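Protein B (PDB 5H6I) acts as the secreted CAMP factor of Streptococcus agalactiae, a pore-forming toxin that permeabilises membranes, and is also classed as an Fc-binding protein. Local coordinates at residues P223-T226 with V227-D231; S147-A150 with Q151-D154; R190-R193 with D194-L198; N35-A38 with Q39-Q43; L45-D48 with S49-R53. All coordinates share one frame; numbering follows the deposited sequence.

Contact 1 of 5, residues P223-T226 with V227-D231; sequences PNVT and VQQVD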
loop_
_atom_site.group_PDB
_atom_site.type_symbol
_atom_site.label_atom_id
_atom_site.label_comp_id
_atom_site.label_asym_id
_atom_site.label_seq_id
_atom_site.Cartn_x
_atom_site.Cartn_y
_atom_site.Cartn_z
ATOM N N PRO A 223 -18.893 3.223 -9.105
ATOM C CA PRO A 223 -18.639 1.793 -8.885
ATOM C C PRO A 223 -18.977 0.913 -10.077
ATOM O O PRO A 223 -18.742 -0.299 -10.011
ATOM C CB PRO A 223 -19.544 1.454 -7.685
ATOM C CG PRO A 223 -20.028 2.781 -7.148
ATOM C CD PRO A 223 -20.040 3.701 -8.321
ATOM N N ASN A 224 -19.512 1.471 -11.162
ATOM C CA ASN A 224 -19.960 0.680 -12.299
ATOM C C ASN A 224 -19.127 0.892 -13.555
ATOM O O ASN A 224 -19.418 0.269 -14.581
ATOM C CB ASN A 224 -21.432 0.980 -12.603
ATOM C CG ASN A 224 -22.345 0.645 -11.441
ATOM O OD1 ASN A 224 -22.092 -0.299 -10.691
ATOM N ND2 ASN A 224 -23.414 1.417 -11.285
ATOM N N VAL A 225 -18.106 1.749 -13.511
ATOM C CA VAL A 225 -17.260 1.937 -14.681
ATOM C C VAL A 225 -16.418 0.687 -14.905
ATOM O O VAL A 225 -16.033 -0.015 -13.960
ATOM C CB VAL A 225 -16.368 3.183 -14.537
ATOM C CG1 VAL A 225 -17.193 4.452 -14.698
ATOM C CG2 VAL A 225 -15.643 3.168 -13.205
ATOM N N THR A 226 -16.132 0.403 -16.170
ATOM C CA THR A 226 -15.345 -0.764 -16.530
ATOM C C THR A 226 -13.857 -0.425 -16.530
ATOM O O THR A 226 -13.451 0.728 -16.376
ATOM C CB THR A 226 -15.771 -1.293 -17.899
ATOM O OG1 THR A 226 -15.661 -0.246 -18.871
ATOM C CG2 THR A 226 -17.210 -1.784 -17.852
ATOM N N VAL A 227 -13.036 -1.465 -16.699
ATOM C CA VAL A 227 -11.595 -1.263 -16.821
ATOM C C VAL A 227 -11.287 -0.392 -18.032
ATOM O O VAL A 227 -10.373 0.442 -18.004
ATOM C CB VAL A 227 -10.873 -2.622 -16.895
ATOM C CG1 VAL A 227 -9.412 -2.441 -17.283
ATOM C CG2 VAL A 227 -10.991 -3.354 -15.567
ATOM N N GLN A 228 -12.060 -0.557 -19.108
ATOM C CA GLN A 228 -11.876 0.269 -20.296
ATOM C C GLN A 228 -12.165 1.736 -19.995
ATOM O O GLN A 228 -11.372 2.619 -20.341
ATOM C CB GLN A 228 -12.774 -0.235 -21.425
ATOM C CG GLN A 228 -12.047 -1.018 -22.501
ATOM C CD GLN A 228 -12.733 -0.923 -23.848
ATOM O OE1 GLN A 228 -12.284 -0.202 -24.738
ATOM N NE2 GLN A 228 -13.834 -1.651 -24.002
ATOM N N GLN A 229 -13.299 2.012 -19.344
ATOM C CA GLN A 229 -13.681 3.393 -19.064
ATOM C C GLN A 229 -12.662 4.094 -18.175
ATOM O O GLN A 229 -12.511 5.319 -18.253
ATOM C CB GLN A 229 -15.065 3.435 -18.417
ATOM C CG GLN A 229 -16.199 3.062 -19.356
ATOM C CD GLN A 229 -17.508 2.838 -18.625
ATOM O OE1 GLN A 229 -17.674 1.845 -17.917
ATOM N NE2 GLN A 229 -18.446 3.763 -18.793
ATOM N N VAL A 230 -11.958 3.343 -17.326
ATOM C CA VAL A 230 -10.905 3.941 -16.513
ATOM C C VAL A 230 -9.700 4.290 -17.378
ATOM O O VAL A 230 -9.057 5.328 -17.183
ATOM C CB VAL A 230 -10.528 2.997 -15.354
ATOM C CG1 VAL A 230 -9.228 3.438 -14.697
ATOM C CG2 VAL A 230 -11.653 2.943 -14.332
ATOM N N ASP A 231 -9.388 3.440 -18.360
ATOM C CA ASP A 231 -8.270 3.720 -19.257
ATOM C C ASP A 231 -8.544 4.946 -20.121
ATOM O O ASP A 231 -7.657 5.786 -20.314
ATOM C CB ASP A 231 -7.983 2.501 -20.134
ATOM C CG ASP A 231 -6.947 1.574 -19.526
ATOM O OD1 ASP A 231 -6.091 2.056 -18.755
ATOM O OD2 ASP A 231 -6.987 0.360 -19.822
#
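A capping box opens helix 227-245, with T226 at the N-cap position and Q229 three residues further on. The amide oxygen of Q229 does most of the work. Q229 OE1 accepts from T226 N at 2.7 Å, with an N-H...O angle of 157°. It also accepts from the hydroxyl, T226 OG1 lying 3.1 Å from Q229 OE1, and the two donors reach the oxygen from opposite faces of the amide plane. Two donors on one oxygen probably limit the rotation of the carboxamide. The returning half of the box is weaker: Q229 N stands 3.3 Å from T226 OG1, so the hydroxyl acts as donor and as a weak acceptor at once. With chi1 at 56°, OG1 sits between the backbone N and the carbonyl carbon, which turns it towards the first turn and leaves the methyl CG2 beside the backbone N. Threonine suits such an N-cap because its short side chain can reach an amide of the first turn, where the helix has no earlier carbonyl to offer. Glutamine is long enough to fold back over the cap, and its CG passes 3.4 Å from T226 OG1. The first regular helical bond follows, V230 N giving to T226 O at 3.2 Å. Beneath the cap lies an apolar step, V225 CG2 meeting V230 CG2 at 4.2 Å with the side chains roughly perpendicular. Both valines also touch K179 of helix 179-196, while V225 shares a backbone hydrogen bond with A174.

Contact 2 of 5, residues S147-A150 with Q151-D154; sequences SIKA and QVND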
loop_
_atom_site.group_PDB
_atom_site.type_symbol
_atom_site.label_atom_id
_atom_site.label_comp_id
_atom_site.label_asym_id
_atom_site.label_seq_id
_atom_site.Cartn_x
_atom_site.Cartn_y
_atom_site.Cartn_z
ATOM N N SER A 147 6.057 -20.632 14.431
ATOM C CA SER A 147 4.756 -20.321 13.848
ATOM C C SER A 147 4.776 -18.991 13.104
ATOM O O SER A 147 3.975 -18.784 12.187
ATOM C CB SER A 147 3.680 -20.309 14.934
ATOM O OG SER A 147 3.762 -19.138 15.727
ATOM N N ILE A 148 5.677 -18.083 13.483
ATOM C CA ILE A 148 5.830 -16.836 12.741
ATOM C C ILE A 148 6.531 -17.095 11.413
ATOM O O ILE A 148 6.082 -16.640 10.353
ATOM C CB ILE A 148 6.589 -15.797 13.586
ATOM C CG1 ILE A 148 5.709 -15.295 14.731
ATOM C CG2 ILE A 148 7.055 -14.637 12.718
ATOM C CD1 ILE A 148 6.390 -14.278 15.615
ATOM N N LYS A 149 7.641 -17.838 11.451
ATOM C CA LYS A 149 8.376 -18.141 10.228
ATOM C C LYS A 149 7.568 -19.030 9.292
ATOM O O LYS A 149 7.689 -18.909 8.068
ATOM C CB LYS A 149 9.712 -18.799 10.573
ATOM C CG LYS A 149 10.598 -19.086 9.371
ATOM C CD LYS A 149 10.816 -17.836 8.532
ATOM C CE LYS A 149 10.859 -18.172 7.049
ATOM N NZ LYS A 149 11.066 -16.960 6.210
ATOM N N ALA A 150 6.740 -19.921 9.841
ATOM C CA ALA A 150 5.878 -20.741 8.997
ATOM C C ALA A 150 4.836 -19.888 8.285
ATOM O O ALA A 150 4.468 -20.173 7.140
ATOM C CB ALA A 150 5.202 -21.829 9.832
ATOM N N GLN A 151 4.354 -18.833 8.947
ATOM C CA GLN A 151 3.363 -17.962 8.327
ATOM C C GLN A 151 3.991 -17.058 7.273
ATOM O O GLN A 151 3.325 -16.690 6.298
ATOM C CB GLN A 151 2.656 -17.130 9.397
ATOM C CG GLN A 151 1.478 -16.321 8.883
ATOM C CD GLN A 151 0.503 -17.151 8.071
ATOM O OE1 GLN A 151 0.124 -18.253 8.469
ATOM N NE2 GLN A 151 0.091 -16.622 6.924
ATOM N N VAL A 152 5.263 -16.691 7.448
ATOM C CA VAL A 152 5.951 -15.895 6.435
ATOM C C VAL A 152 6.050 -16.675 5.130
ATOM O O VAL A 152 5.890 -16.114 4.037
ATOM C CB VAL A 152 7.337 -15.460 6.950
ATOM C CG1 VAL A 152 8.224 -15.006 5.801
ATOM C CG2 VAL A 152 7.193 -14.353 7.983
ATOM N N ASN A 153 6.298 -17.984 5.223
ATOM C CA ASN A 153 6.324 -18.815 4.025
ATOM C C ASN A 153 4.932 -18.982 3.431
ATOM O O ASN A 153 4.793 -19.098 2.207
ATOM C CB ASN A 153 6.937 -20.178 4.345
ATOM C CG ASN A 153 8.400 -20.079 4.730
ATOM O OD1 ASN A 153 9.142 -19.257 4.192
ATOM N ND2 ASN A 153 8.824 -20.917 5.670
ATOM N N ASP A 154 3.896 -19.003 4.274
ATOM C CA ASP A 154 2.528 -19.008 3.765
ATOM C C ASP A 154 2.262 -17.775 2.912
ATOM O O ASP A 154 1.630 -17.864 1.854
ATOM C CB ASP A 154 1.536 -19.073 4.927
ATOM C CG ASP A 154 0.877 -20.432 5.056
ATOM O OD1 ASP A 154 1.388 -21.402 4.458
ATOM O OD2 ASP A 154 -0.153 -20.527 5.757
#
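I148 and V152, one turn apart on helix 145-163, form the tight side of this contact, whereas K149 and N153 form its loose side. V152 N gives a hydrogen bond to I148 O at 3.0 Å, and the methyl V152 CG2 lies against the same oxygen, 3.5 Å from I148 O. Branched aliphatic residues suit this face because both are buried: I148 and V152 rest on A101 of helix 93-115, and V152 also reaches L134 of helix 121-139. Q151 shares the covered side. Its CG is anti to the backbone N (chi1 -172°), and a bend at chi2 carries the amide away from S147-A150 towards K133 and R137. Q151 N donates to S147 O at 3.3 Å, and that oxygen has a second donor in R137 NH2. The contact thus lies on an amphipathic helix of an all-helical bundle, with one flank pressed on two neighbours and the other turned to solvent. On the outer flank K149 leaves the backbone with CG anti to N, then bends at chi2 (54°) and chi3 so that its end runs forward along the helix. K149 CE comes within 3.5 Å of N153 OD1, and K149 NZ hovers 3.5 Å from V152 CG1. These are loose approaches of a flexible chain, with the polar ends of lysine and asparagine well suited to an exposed surface. A150, also exposed, adds little bulk, and its carbonyl receives D154 N, the distance from D154 N to A150 O being 3.1 Å.

Contact 3 of 5, residues R190-R193 with D194-L198; sequences RFTR and DKKVL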
loop_
_atom_site.group_PDB
_atom_site.type_symbol
_atom_site.label_atom_id
_atom_site.label_comp_id
_atom_site.label_asym_id
_atom_site.label_seq_id
_atom_site.Cartn_x
_atom_site.Cartn_y
_atom_site.Cartn_z
ATOM N N ARG A 190 -2.995 17.604 -11.113
ATOM C CA ARG A 190 -3.132 18.693 -10.153
ATOM C C ARG A 190 -1.791 19.351 -9.859
ATOM O O ARG A 190 -1.731 20.568 -9.647
ATOM C CB ARG A 190 -3.765 18.167 -8.867
ATOM C CG ARG A 190 -5.277 18.117 -8.925
ATOM C CD ARG A 190 -5.859 17.146 -7.913
ATOM N NE ARG A 190 -7.320 17.190 -7.942
ATOM C CZ ARG A 190 -8.109 16.656 -7.016
ATOM N NH1 ARG A 190 -7.584 16.031 -5.974
ATOM N NH2 ARG A 190 -9.428 16.754 -7.127
ATOM N N PHE A 191 -0.711 18.568 -9.859
ATOM C CA PHE A 191 0.614 19.117 -9.599
ATOM C C PHE A 191 1.092 19.973 -10.768
ATOM O O PHE A 191 1.590 21.088 -10.572
ATOM C CB PHE A 191 1.591 17.976 -9.313
ATOM C CG PHE A 191 3.032 18.399 -9.288
ATOM C CD1 PHE A 191 3.526 19.171 -8.250
ATOM C CD2 PHE A 191 3.896 18.016 -10.301
ATOM C CE1 PHE A 191 4.854 19.558 -8.226
ATOM C CE2 PHE A 191 5.223 18.399 -10.284
ATOM C CZ PHE A 191 5.703 19.172 -9.244
ATOM N N THR A 192 0.943 19.468 -11.996
ATOM C CA THR A 192 1.365 20.227 -13.169
ATOM C C THR A 192 0.470 21.436 -13.409
ATOM O O THR A 192 0.921 22.437 -13.980
ATOM C CB THR A 192 1.377 19.321 -14.402
ATOM O OG1 THR A 192 2.002 18.074 -14.073
ATOM C CG2 THR A 192 2.142 19.975 -15.544
ATOM N N ARG A 193 -0.792 21.368 -12.982
ATOM C CA ARG A 193 -1.696 22.502 -13.151
ATOM C C ARG A 193 -1.252 23.689 -12.306
ATOM O O ARG A 193 -1.180 24.822 -12.796
ATOM C CB ARG A 193 -3.123 22.088 -12.793
ATOM C CG ARG A 193 -4.118 23.230 -12.758
ATOM C CD ARG A 193 -5.266 22.913 -11.816
ATOM N NE ARG A 193 -4.805 22.694 -10.449
ATOM C CZ ARG A 193 -5.549 22.157 -9.486
ATOM N NH1 ARG A 193 -6.794 21.782 -9.739
ATOM N NH2 ARG A 193 -5.046 21.997 -8.269
ATOM N N ASP A 194 -0.945 23.448 -11.030
ATOM C CA ASP A 194 -0.536 24.525 -10.138
ATOM C C ASP A 194 0.866 25.039 -10.433
ATOM O O ASP A 194 1.238 26.097 -9.913
ATOM C CB ASP A 194 -0.621 24.057 -8.684
ATOM C CG ASP A 194 -2.033 23.691 -8.272
ATOM O OD1 ASP A 194 -2.985 24.253 -8.851
ATOM O OD2 ASP A 194 -2.190 22.842 -7.370
ATOM N N LYS A 195 1.644 24.329 -11.248
ATOM C CA LYS A 195 2.999 24.749 -11.584
ATOM C C LYS A 195 3.122 25.321 -12.988
ATOM O O LYS A 195 3.970 26.189 -13.217
ATOM C CB LYS A 195 3.971 23.572 -11.442
ATOM C CG LYS A 195 4.881 23.654 -10.228
ATOM C CD LYS A 195 4.158 23.227 -8.962
ATOM C CE LYS A 195 4.950 23.606 -7.721
ATOM N NZ LYS A 195 6.287 22.949 -7.690
ATOM N N LYS A 196 2.296 24.863 -13.930
ATOM C CA LYS A 196 2.413 25.269 -15.321
ATOM C C LYS A 196 1.177 25.964 -15.876
ATOM O O LYS A 196 1.231 26.460 -17.006
ATOM C CB LYS A 196 2.728 24.052 -16.207
ATOM C CG LYS A 196 4.188 23.921 -16.614
ATOM C CD LYS A 196 5.025 23.314 -15.499
ATOM C CE LYS A 196 6.495 23.256 -15.884
ATOM N NZ LYS A 196 6.710 22.498 -17.149
ATOM N N VAL A 197 0.073 26.016 -15.131
ATOM C CA VAL A 197 -1.181 26.531 -15.675
ATOM C C VAL A 197 -1.757 27.618 -14.775
ATOM O O VAL A 197 -2.314 28.607 -15.264
ATOM C CB VAL A 197 -2.201 25.392 -15.874
ATOM C CG1 VAL A 197 -3.534 25.942 -16.359
ATOM C CG2 VAL A 197 -1.663 24.357 -16.851
ATOM N N LEU A 198 -1.614 27.443 -13.456
ATOM C CA LEU A 198 -2.303 28.295 -12.490
ATOM C C LEU A 198 -2.033 29.776 -12.741
ATOM O O LEU A 198 -2.957 30.554 -13.004
ATOM C CB LEU A 198 -1.886 27.905 -11.069
ATOM C CG LEU A 198 -2.446 28.754 -9.924
ATOM C CD1 LEU A 198 -3.959 28.889 -10.030
ATOM C CD2 LEU A 198 -2.054 28.160 -8.581
#
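R193 carries its CG anti to the backbone N (chi1 172°), and a bend at chi3 (60°) folds the guanidinium alongside the carboxylate of its neighbour D194. The two side chains run the same way, the guanidinium and carboxylate planes 34° apart, and the arginine grips side-on with two nitrogens. R193 NH2 meets D194 OD2 at 3.1 Å by an almost straight bond on the syn side, while R193 NE lies 2.9 Å from D194 OD1 and comes from above the carboxylate plane. Arginine suits the place because its other terminal nitrogen, NH1, bonds to N210 OD1, so the arginine also links this helix to helix 203-220 while it holds D194. Further round the surface, the K195 chain leans past the ring of F191, with K195 NZ 3.7 Å from F191 CE1 at an oblique approach.

At the C-terminal end of the helix R193 O collects two donors, V197 N at 2.9 Å and L198 N at 2.7 Å, as V197 departs from helical backbone angles. The whole contact falls within the repeat 189-199. At its start, R190 makes a cation-pi contact with W187 and lies near a bound sulfate, probably from the crystallisation liquor. Helix 203-220 covers one flank, R193 touching Y206 and L209 and R190 touching I213, while K196 and the buried V197 reach L245 of helix 227-245.

Contact 4 of 5, residues N35-A38 with Q39-Q43; sequences NNQA and QQMAQ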
loop_
_atom_site.group_PDB
_atom_site.type_symbol
_atom_site.label_atom_id
_atom_site.label_comp_id
_atom_site.label_asym_id
_atom_site.label_seq_id
_atom_site.Cartn_x
_atom_site.Cartn_y
_atom_site.Cartn_z
ATOM N N ASN A 35 22.458 -5.288 24.057
ATOM C CA ASN A 35 22.016 -3.899 23.981
ATOM C C ASN A 35 22.275 -3.314 22.599
ATOM O O ASN A 35 21.423 -2.604 22.053
ATOM C CB ASN A 35 22.707 -3.062 25.056
ATOM C CG ASN A 35 22.159 -1.649 25.134
ATOM O OD1 ASN A 35 20.977 -1.445 25.405
ATOM N ND2 ASN A 35 23.019 -0.666 24.893
ATOM N N ASN A 36 23.446 -3.595 22.021
ATOM C CA ASN A 36 23.715 -3.156 20.655
ATOM C C ASN A 36 22.724 -3.777 19.681
ATOM O O ASN A 36 22.255 -3.111 18.753
ATOM C CB ASN A 36 25.149 -3.506 20.256
ATOM C CG ASN A 36 25.352 -3.506 18.752
ATOM O OD1 ASN A 36 25.302 -4.552 18.106
ATOM N ND2 ASN A 36 25.580 -2.326 18.186
ATOM N N GLN A 37 22.387 -5.054 19.883
ATOM C CA GLN A 37 21.374 -5.693 19.052
ATOM C C GLN A 37 20.006 -5.055 19.253
ATOM O O GLN A 37 19.192 -5.026 18.323
ATOM C CB GLN A 37 21.318 -7.190 19.360
ATOM C CG GLN A 37 20.364 -7.979 18.478
ATOM C CD GLN A 37 20.527 -9.478 18.640
ATOM O OE1 GLN A 37 20.981 -10.167 17.726
ATOM N NE2 GLN A 37 20.160 -9.991 19.808
ATOM N N ALA A 38 19.741 -4.528 20.451
ATOM C CA ALA A 38 18.443 -3.922 20.724
ATOM C C ALA A 38 18.248 -2.635 19.930
ATOM O O ALA A 38 17.144 -2.361 19.446
ATOM C CB ALA A 38 18.289 -3.660 22.221
ATOM N N GLN A 39 19.305 -1.831 19.783
ATOM C CA GLN A 39 19.178 -0.591 19.027
ATOM C C GLN A 39 19.140 -0.820 17.521
ATOM O O GLN A 39 18.671 0.059 16.791
ATOM C CB GLN A 39 20.313 0.379 19.373
ATOM C CG GLN A 39 21.563 -0.265 19.940
ATOM C CD GLN A 39 22.694 0.729 20.131
ATOM O OE1 GLN A 39 22.551 1.916 19.834
ATOM N NE2 GLN A 39 23.827 0.248 20.630
ATOM N N GLN A 40 19.621 -1.970 17.037
ATOM C CA GLN A 40 19.441 -2.296 15.624
ATOM C C GLN A 40 17.964 -2.446 15.291
ATOM O O GLN A 40 17.458 -1.826 14.348
ATOM C CB GLN A 40 20.194 -3.578 15.263
ATOM C CG GLN A 40 21.603 -3.683 15.804
ATOM C CD GLN A 40 22.168 -5.084 15.661
ATOM O OE1 GLN A 40 21.453 -6.073 15.829
ATOM N NE2 GLN A 40 23.456 -5.176 15.353
ATOM N N MET A 41 17.253 -3.273 16.062
ATOM C CA MET A 41 15.831 -3.480 15.814
ATOM C C MET A 41 15.032 -2.212 16.081
ATOM O O MET A 41 14.043 -1.939 15.393
ATOM C CB MET A 41 15.314 -4.635 16.672
ATOM C CG MET A 41 15.787 -6.003 16.208
ATOM S SD MET A 41 15.499 -7.287 17.438
ATOM C CE MET A 41 16.354 -6.597 18.851
ATOM N N ALA A 42 15.446 -1.423 17.078
ATOM C CA ALA A 42 14.778 -0.153 17.336
ATOM C C ALA A 42 14.906 0.784 16.142
ATOM O O ALA A 42 13.951 1.486 15.787
ATOM C CB ALA A 42 15.350 0.496 18.596
ATOM N N GLN A 43 16.080 0.807 15.507
ATOM C CA GLN A 43 16.247 1.596 14.291
ATOM C C GLN A 43 15.545 0.945 13.107
ATOM O O GLN A 43 15.061 1.648 12.213
ATOM C CB GLN A 43 17.732 1.794 13.991
ATOM C CG GLN A 43 18.439 2.727 14.959
ATOM C CD GLN A 43 19.935 2.478 15.024
ATOM O OE1 GLN A 43 20.504 1.824 14.150
ATOM N NE2 GLN A 43 20.576 2.996 16.064
#
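Backbone hydrogen bonds join N35-A38 to Q39-Q43 as the first turns of helix 35-58 are laid down. A42 N to A38 O at 3.1 Å and Q39 N to N35 O at 3.2 Å are regular helical bonds, while those that Q40 N and M41 N give to N36 O and Q37 O are weak.

Polar side chains make the second group, and they lean on the backbone more than on one another. Q40 has chi1 at -45°, which lays its extended chain back over the preceding turn: Q40 OE1 comes to 3.2 Å from Q37 CA, and the amides of Q37 and Q40 are turned 56° apart. At the other end of Q40's amide, Q40 NE2 stands 3.4 Å from N36 OD1, but the angle is too poor for a hydrogen bond. Q39 runs back along the helix too, its CG 3.2 Å from N35 O and its NE2 3.4 Å from N36 CA.

The third kind is the packing of the buried M41, whose methyl lies against backbone. A bend at chi3 (-56°) swings it back, placing M41 CE 3.3 Å from Q37 O and close over A38 CA. Methionine is flexible enough to make that turn.

A mostly polar, exposed surface with one buried methionine, M41, turned with Q37 to L92 in the loop before helix 93-115, is consistent with an amphipathic helix at the margin of a helical bundle.

Contact 5 of 5, residues L45-D48 with S49-R53; sequences LDQD and SIQLR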
loop_
_atom_site.group_PDB
_atom_site.type_symbol
_atom_site.label_atom_id
_atom_site.label_comp_id
_atom_site.label_asym_id
_atom_site.label_seq_id
_atom_site.Cartn_x
_atom_site.Cartn_y
_atom_site.Cartn_z
ATOM N N LEU A 45 12.738 -0.754 13.389
ATOM C CA LEU A 45 11.322 -0.466 13.586
ATOM C C LEU A 45 10.979 0.962 13.180
ATOM O O LEU A 45 9.827 1.245 12.828
ATOM C CB LEU A 45 10.931 -0.718 15.043
ATOM C CG LEU A 45 10.866 -2.189 15.466
ATOM C CD1 LEU A 45 10.686 -2.313 16.971
ATOM C CD2 LEU A 45 9.752 -2.917 14.727
ATOM N N ASP A 46 11.957 1.870 13.219
ATOM C CA ASP A 46 11.733 3.220 12.717
ATOM C C ASP A 46 11.721 3.262 11.194
ATOM O O ASP A 46 10.992 4.068 10.605
ATOM C CB ASP A 46 12.799 4.172 13.261
ATOM C CG ASP A 46 12.510 4.615 14.680
ATOM O OD1 ASP A 46 11.481 4.177 15.238
ATOM O OD2 ASP A 46 13.305 5.401 15.238
ATOM N N GLN A 47 12.518 2.409 10.544
ATOM C CA GLN A 47 12.449 2.294 9.091
ATOM C C GLN A 47 11.097 1.745 8.654
ATOM O O GLN A 47 10.514 2.217 7.670
ATOM C CB GLN A 47 13.584 1.406 8.582
ATOM C CG GLN A 47 13.460 1.003 7.120
ATOM C CD GLN A 47 14.532 0.016 6.695
ATOM O OE1 GLN A 47 15.429 -0.318 7.470
ATOM N NE2 GLN A 47 14.444 -0.457 5.456
ATOM N N ASP A 48 10.580 0.749 9.377
ATOM C CA ASP A 48 9.269 0.201 9.052
ATOM C C ASP A 48 8.160 1.199 9.365
ATOM O O ASP A 48 7.186 1.307 8.611
ATOM C CB ASP A 48 9.042 -1.106 9.811
ATOM C CG ASP A 48 10.132 -2.127 9.554
ATOM O OD1 ASP A 48 10.835 -2.004 8.529
ATOM O OD2 ASP A 48 10.287 -3.053 10.378
ATOM N N SER A 49 8.291 1.935 10.472
ATOM C CA SER A 49 7.266 2.906 10.840
ATOM C C SER A 49 7.121 3.985 9.774
ATOM O O SER A 49 6.004 4.421 9.470
ATOM C CB SER A 49 7.595 3.531 12.196
ATOM O OG SER A 49 6.521 4.330 12.663
ATOM N N ILE A 50 8.238 4.424 9.194
ATOM C CA ILE A 50 8.176 5.393 8.105
ATOM C C ILE A 50 7.680 4.726 6.829
ATOM O O ILE A 50 6.891 5.307 6.072
ATOM C CB ILE A 50 9.552 6.054 7.906
ATOM C CG1 ILE A 50 9.902 6.928 9.112
ATOM C CG2 ILE A 50 9.578 6.878 6.625
ATOM C CD1 ILE A 50 8.888 8.015 9.393
ATOM N N GLN A 51 8.121 3.493 6.572
ATOM C CA GLN A 51 7.686 2.788 5.371
ATOM C C GLN A 51 6.209 2.423 5.433
ATOM O O GLN A 51 5.541 2.380 4.395
ATOM C CB GLN A 51 8.536 1.535 5.165
ATOM C CG GLN A 51 8.491 0.974 3.755
ATOM C CD GLN A 51 9.738 0.185 3.409
ATOM O OE1 GLN A 51 10.689 0.132 4.190
ATOM N NE2 GLN A 51 9.741 -0.434 2.234
ATOM N N LEU A 52 5.679 2.164 6.630
ATOM C CA LEU A 52 4.288 1.737 6.744
ATOM C C LEU A 52 3.318 2.912 6.748
ATOM O O LEU A 52 2.169 2.756 6.320
ATOM C CB LEU A 52 4.095 0.893 8.006
ATOM C CG LEU A 52 4.570 -0.560 7.912
ATOM C CD1 LEU A 52 4.578 -1.209 9.284
ATOM C CD2 LEU A 52 3.707 -1.356 6.944
ATOM N N ARG A 53 3.746 4.085 7.221
ATOM C CA ARG A 53 2.867 5.250 7.163
ATOM C C ARG A 53 2.744 5.781 5.740
ATOM O O ARG A 53 1.698 6.330 5.374
ATOM C CB ARG A 53 3.361 6.345 8.111
ATOM C CG ARG A 53 4.768 6.845 7.841
ATOM C CD ARG A 53 4.761 8.161 7.081
ATOM N NE ARG A 53 5.997 8.911 7.282
ATOM C CZ ARG A 53 6.443 9.848 6.453
ATOM N NH1 ARG A 53 5.754 10.151 5.362
ATOM N NH2 ARG A 53 7.578 10.481 6.715
#
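Q47 and Q51, one turn apart on helix 35-58, lie side by side and point the same way, their amide planes only 12° from parallel. Both have CG anti to the backbone N (chi1 169° in Q47, -161° in Q51), and both continue extended. The amides remain separate, Q47 NE2 being 4.0 Å from Q51 OE1. Glutamine suits this edge, since Q47 is exposed and Q51 can lay its chain against I106 of helix 93-115.

D48 and L52 meet differently, the leucine being folded against a carbonyl. L52 CB lies 3.2 Å from D48 O, the same oxygen that accepts L52 N. The D48 side chain, though buried, has a charged partner in K44, and the exposed D46 forms a salt bridge to K79 of helix 65-84. Across the exposed flank, I50 CG1 sits 3.4 Å from D46 O. S49 is small enough to tuck its CB 3.3 Å from L45 O.

L45 and L52, seven residues and thus two turns apart, face inward, both touching helices 65-84 and 93-115. Leucines at this spacing facing neighbouring helices, with a largely polar exposed surface, are typical of an amphipathic helix packed in a bundle.

How the contacts relate
Along the chain the order is contact 4, contact 5, contact 2, contact 3 and contact 1, all within the CAMP factor region. Contacts 4 and 5 share helix 35-58, their centres 15 Å apart, so they sample the margin and the more central part of one rod. Contact 2, on helix 145-163, lies 21 Å from contact 5 centre to centre, and both helices pack on helix 93-115. Contact 3 ends helix 179-196 and contact 1 opens helix 227-245, with helix 203-220 between them in the chain; their centres are 26 Å apart. The centres of contacts 2 and 3 are 47 Å apart, on opposite sides of the chain's centre, which fits an elongated all-helical toxin built from two helical groups.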